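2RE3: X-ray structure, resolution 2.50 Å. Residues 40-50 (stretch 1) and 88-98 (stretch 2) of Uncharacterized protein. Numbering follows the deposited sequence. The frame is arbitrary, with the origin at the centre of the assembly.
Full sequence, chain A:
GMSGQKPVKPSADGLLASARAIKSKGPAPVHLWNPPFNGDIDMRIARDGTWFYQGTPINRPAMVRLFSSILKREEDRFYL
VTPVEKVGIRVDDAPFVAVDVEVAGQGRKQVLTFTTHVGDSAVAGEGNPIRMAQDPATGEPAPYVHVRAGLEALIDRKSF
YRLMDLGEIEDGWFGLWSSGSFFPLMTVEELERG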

# COMPACT_ATOMS: atom_id res chain seq x y z
N ASP A 40 -7.58 -16.12 -12.41
CA ASP A 40 -7.97 -14.92 -11.71
C ASP A 40 -9.27 -15.18 -10.96
O ASP A 40 -10.15 -15.89 -11.45
CB ASP A 40 -8.16 -13.80 -12.70
CG ASP A 40 -6.88 -13.47 -13.43
OD1 ASP A 40 -5.90 -13.02 -12.77
OD2 ASP A 40 -6.85 -13.66 -14.67
N ILE A 41 -9.37 -14.64 -9.75
CA ILE A 41 -10.64 -14.70 -9.02
C ILE A 41 -11.30 -13.35 -9.13
O ILE A 41 -10.66 -12.37 -9.48
CB ILE A 41 -10.47 -15.12 -7.54
CG1 ILE A 41 -9.45 -14.24 -6.81
CG2 ILE A 41 -10.07 -16.61 -7.44
CD1 ILE A 41 -9.32 -14.61 -5.36
N ASP A 42 -12.58 -13.29 -8.85
CA ASP A 42 -13.30 -12.03 -8.96
C ASP A 42 -13.10 -11.23 -7.65
O ASP A 42 -14.00 -11.05 -6.82
CB ASP A 42 -14.78 -12.29 -9.29
CG ASP A 42 -15.49 -11.07 -9.83
OD1 ASP A 42 -15.03 -9.92 -9.58
OD2 ASP A 42 -16.52 -11.26 -10.52
N MSE A 43 -11.88 -10.75 -7.51
CA MSE A 43 -11.51 -9.97 -6.36
C MSE A 43 -10.86 -8.67 -6.84
O MSE A 43 -10.01 -8.69 -7.73
CB MSE A 43 -10.53 -10.77 -5.47
CG MSE A 43 -10.31 -10.18 -4.07
SE MSE A 43 -11.85 -10.45 -2.90
CE MSE A 43 -11.26 -12.06 -2.04
N ARG A 44 -11.25 -7.57 -6.21
CA ARG A 44 -10.77 -6.25 -6.57
C ARG A 44 -10.54 -5.48 -5.29
O ARG A 44 -11.45 -5.42 -4.47
CB ARG A 44 -11.81 -5.53 -7.39
CG ARG A 44 -11.51 -4.08 -7.65
CD ARG A 44 -12.40 -3.52 -8.77
NE ARG A 44 -13.78 -3.42 -8.33
CZ ARG A 44 -14.29 -2.41 -7.64
NH1 ARG A 44 -13.54 -1.37 -7.31
NH2 ARG A 44 -15.56 -2.42 -7.27
N ILE A 45 -9.34 -4.93 -5.11
CA ILE A 45 -9.04 -4.00 -4.03
C ILE A 45 -9.27 -2.59 -4.53
O ILE A 45 -8.49 -2.06 -5.35
CB ILE A 45 -7.58 -4.11 -3.56
CG1 ILE A 45 -7.25 -5.58 -3.19
CG2 ILE A 45 -7.33 -3.19 -2.37
CD1 ILE A 45 -5.82 -5.82 -2.75
N ALA A 46 -10.35 -1.98 -4.07
CA ALA A 46 -10.65 -0.60 -4.50
C ALA A 46 -9.59 0.37 -3.99
O ALA A 46 -8.86 0.08 -3.05
CB ALA A 46 -12.05 -0.15 -4.05
N ARG A 47 -9.52 1.53 -4.64
CA ARG A 47 -8.63 2.64 -4.28
C ARG A 47 -8.69 3.04 -2.81
O ARG A 47 -7.70 3.55 -2.26
CB ARG A 47 -9.03 3.85 -5.13
CG ARG A 47 -8.01 4.94 -5.18
CD ARG A 47 -8.18 5.84 -6.43
NE ARG A 47 -6.97 6.62 -6.68
CZ ARG A 47 -6.58 7.69 -5.96
NH1 ARG A 47 -7.31 8.12 -4.93
NH2 ARG A 47 -5.44 8.33 -6.28
N ASP A 48 -9.85 2.86 -2.19
CA ASP A 48 -10.03 3.18 -0.78
C ASP A 48 -9.73 2.02 0.17
O ASP A 48 -9.95 2.14 1.38
CB ASP A 48 -11.45 3.72 -0.52
CG ASP A 48 -12.53 2.63 -0.55
OD1 ASP A 48 -12.28 1.49 -0.97
OD2 ASP A 48 -13.66 2.94 -0.14
N GLY A 49 -9.25 0.90 -0.36
CA GLY A 49 -8.85 -0.21 0.49
C GLY A 49 -9.89 -1.30 0.65
O GLY A 49 -9.60 -2.36 1.20
N THR A 50 -11.09 -1.06 0.14
CA THR A 50 -12.20 -1.99 0.25
C THR A 50 -12.01 -3.11 -0.74
O THR A 50 -11.68 -2.87 -1.89
CB THR A 50 -13.55 -1.26 -0.02
OG1 THR A 50 -13.72 -0.28 1.00
CG2 THR A 50 -14.74 -2.23 -0.05
N GLY A 88 -4.83 -14.61 -9.40
CA GLY A 88 -4.76 -13.21 -9.76
C GLY A 88 -5.90 -12.37 -9.17
O GLY A 88 -7.05 -12.79 -9.20
N ILE A 89 -5.57 -11.18 -8.62
CA ILE A 89 -6.60 -10.21 -8.24
C ILE A 89 -6.40 -8.90 -8.97
O ILE A 89 -5.36 -8.66 -9.56
CB ILE A 89 -6.67 -9.96 -6.70
CG1 ILE A 89 -5.42 -9.28 -6.19
CG2 ILE A 89 -6.82 -11.25 -5.96
CD1 ILE A 89 -5.65 -8.71 -4.83
N ARG A 90 -7.42 -8.06 -8.92
CA ARG A 90 -7.44 -6.78 -9.58
C ARG A 90 -7.17 -5.75 -8.51
O ARG A 90 -7.77 -5.81 -7.45
CB ARG A 90 -8.83 -6.50 -10.15
CG ARG A 90 -8.96 -6.66 -11.66
CD ARG A 90 -10.38 -6.26 -12.14
NE ARG A 90 -11.31 -7.30 -11.70
CZ ARG A 90 -12.56 -7.11 -11.30
NH1 ARG A 90 -13.11 -5.90 -11.29
NH2 ARG A 90 -13.27 -8.16 -10.91
N VAL A 91 -6.29 -4.80 -8.79
CA VAL A 91 -6.05 -3.73 -7.84
C VAL A 91 -6.19 -2.42 -8.60
O VAL A 91 -5.50 -2.19 -9.58
CB VAL A 91 -4.67 -3.82 -7.18
CG1 VAL A 91 -4.48 -2.66 -6.23
CG2 VAL A 91 -4.49 -5.18 -6.48
N ASP A 92 -7.13 -1.59 -8.15
CA ASP A 92 -7.48 -0.41 -8.89
C ASP A 92 -6.31 0.53 -8.88
O ASP A 92 -5.95 1.05 -9.91
CB ASP A 92 -8.70 0.28 -8.29
CG ASP A 92 -9.99 -0.41 -8.70
OD1 ASP A 92 -9.93 -1.30 -9.57
OD2 ASP A 92 -11.05 -0.07 -8.13
N ASP A 93 -5.73 0.71 -7.70
CA ASP A 93 -4.62 1.63 -7.51
C ASP A 93 -3.50 0.95 -6.69
O ASP A 93 -2.67 0.25 -7.26
CB ASP A 93 -5.13 2.91 -6.86
CG ASP A 93 -4.14 4.05 -6.94
OD1 ASP A 93 -3.04 3.85 -7.45
OD2 ASP A 93 -4.48 5.16 -6.50
N ALA A 94 -3.47 1.11 -5.37
CA ALA A 94 -2.46 0.46 -4.56
C ALA A 94 -3.16 -0.64 -3.78
O ALA A 94 -4.36 -0.55 -3.54
CB ALA A 94 -1.77 1.44 -3.65
N PRO A 95 -2.42 -1.70 -3.42
CA PRO A 95 -3.01 -2.75 -2.59
C PRO A 95 -3.37 -2.29 -1.18
O PRO A 95 -4.17 -2.96 -0.49
CB PRO A 95 -1.92 -3.82 -2.56
CG PRO A 95 -0.63 -3.11 -2.94
CD PRO A 95 -1.04 -2.01 -3.82
N PHE A 96 -2.79 -1.17 -0.74
CA PHE A 96 -3.06 -0.67 0.62
C PHE A 96 -3.36 0.82 0.66
O PHE A 96 -3.00 1.56 -0.25
CB PHE A 96 -1.87 -0.93 1.52
CG PHE A 96 -1.49 -2.39 1.62
CD1 PHE A 96 -2.32 -3.30 2.22
CD2 PHE A 96 -0.25 -2.81 1.18
CE1 PHE A 96 -1.95 -4.61 2.35
CE2 PHE A 96 0.14 -4.13 1.30
CZ PHE A 96 -0.72 -5.04 1.89
N VAL A 97 -4.03 1.23 1.71
CA VAL A 97 -4.19 2.62 2.02
C VAL A 97 -3.49 2.88 3.35
O VAL A 97 -3.73 2.17 4.31
CB VAL A 97 -5.67 3.02 2.14
CG1 VAL A 97 -5.80 4.37 2.84
CG2 VAL A 97 -6.35 3.04 0.75
N ALA A 98 -2.63 3.90 3.39
CA ALA A 98 -2.02 4.40 4.63
C ALA A 98 -3.03 5.28 5.34
O ALA A 98 -3.44 6.32 4.81
CB ALA A 98 -0.73 5.22 4.33
O HOH W 1 -5.97 -10.68 -11.83
O HOH W 2 -8.60 -10.87 -10.94
O HOH W 3 -6.57 -0.14 -5.21
O HOH W 4 -5.42 2.67 -3.48
O HOH W 5 -11.48 2.03 -6.44

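Strands 40-41 and 43-45, separated by a corner at Asp42, each pair in parallel with strand 88-91, and a bulge shifts the register by two between the Asp40-Gly88 and Arg44-Arg90 bridges. Four backbone hydrogen bonds cross: Ile41 N to Gly88 O (3.0 Å), Arg90 N to Met43 O (2.9 Å), Ile45 N to Arg90 O (3.0 Å) and Asp92 N to Ile45 O (3.1 Å). Ile45 thus spends both its NH and its carbonyl on stretch 2. At the bulge, water 2 lies 2.9 Å from Ile41 O and 3.0 Å from Gly88 O, next to the carbonyl that already accepts from Ile41 N. Gly88 CA lies 3.2 Å from Asp40 OD1, leaving no room for a CB there.

Three salt bridges pair the charges: Asp42 OD1 with Arg90 NH2 (2.8 Å), Arg44 NH1 with Asp92 OD2 (2.9 Å) and Arg47 NE with Asp93 OD2 (2.9 Å). Arg44 NE and Arg90 NH1 are like charges 3.9 Å apart, and each of these arginines has its own carboxylate, Asp92 for Arg44 and Asp42 for Arg90.

Around the turn, waters link the two stretches alongside the direct contacts. Water 5 accepts from Arg47 N and donates to Asp92 OD2, both at 2.7 Å; water 4 accepts from Ala94 N (3.1 Å) and reaches Arg47 O (2.7 Å); water 3 accepts from Asp93 N (2.8 Å) and lies 2.7 Å from Ile45 O. Ile45 CD1 packs on Ile89 CD1 at 3.6 Å.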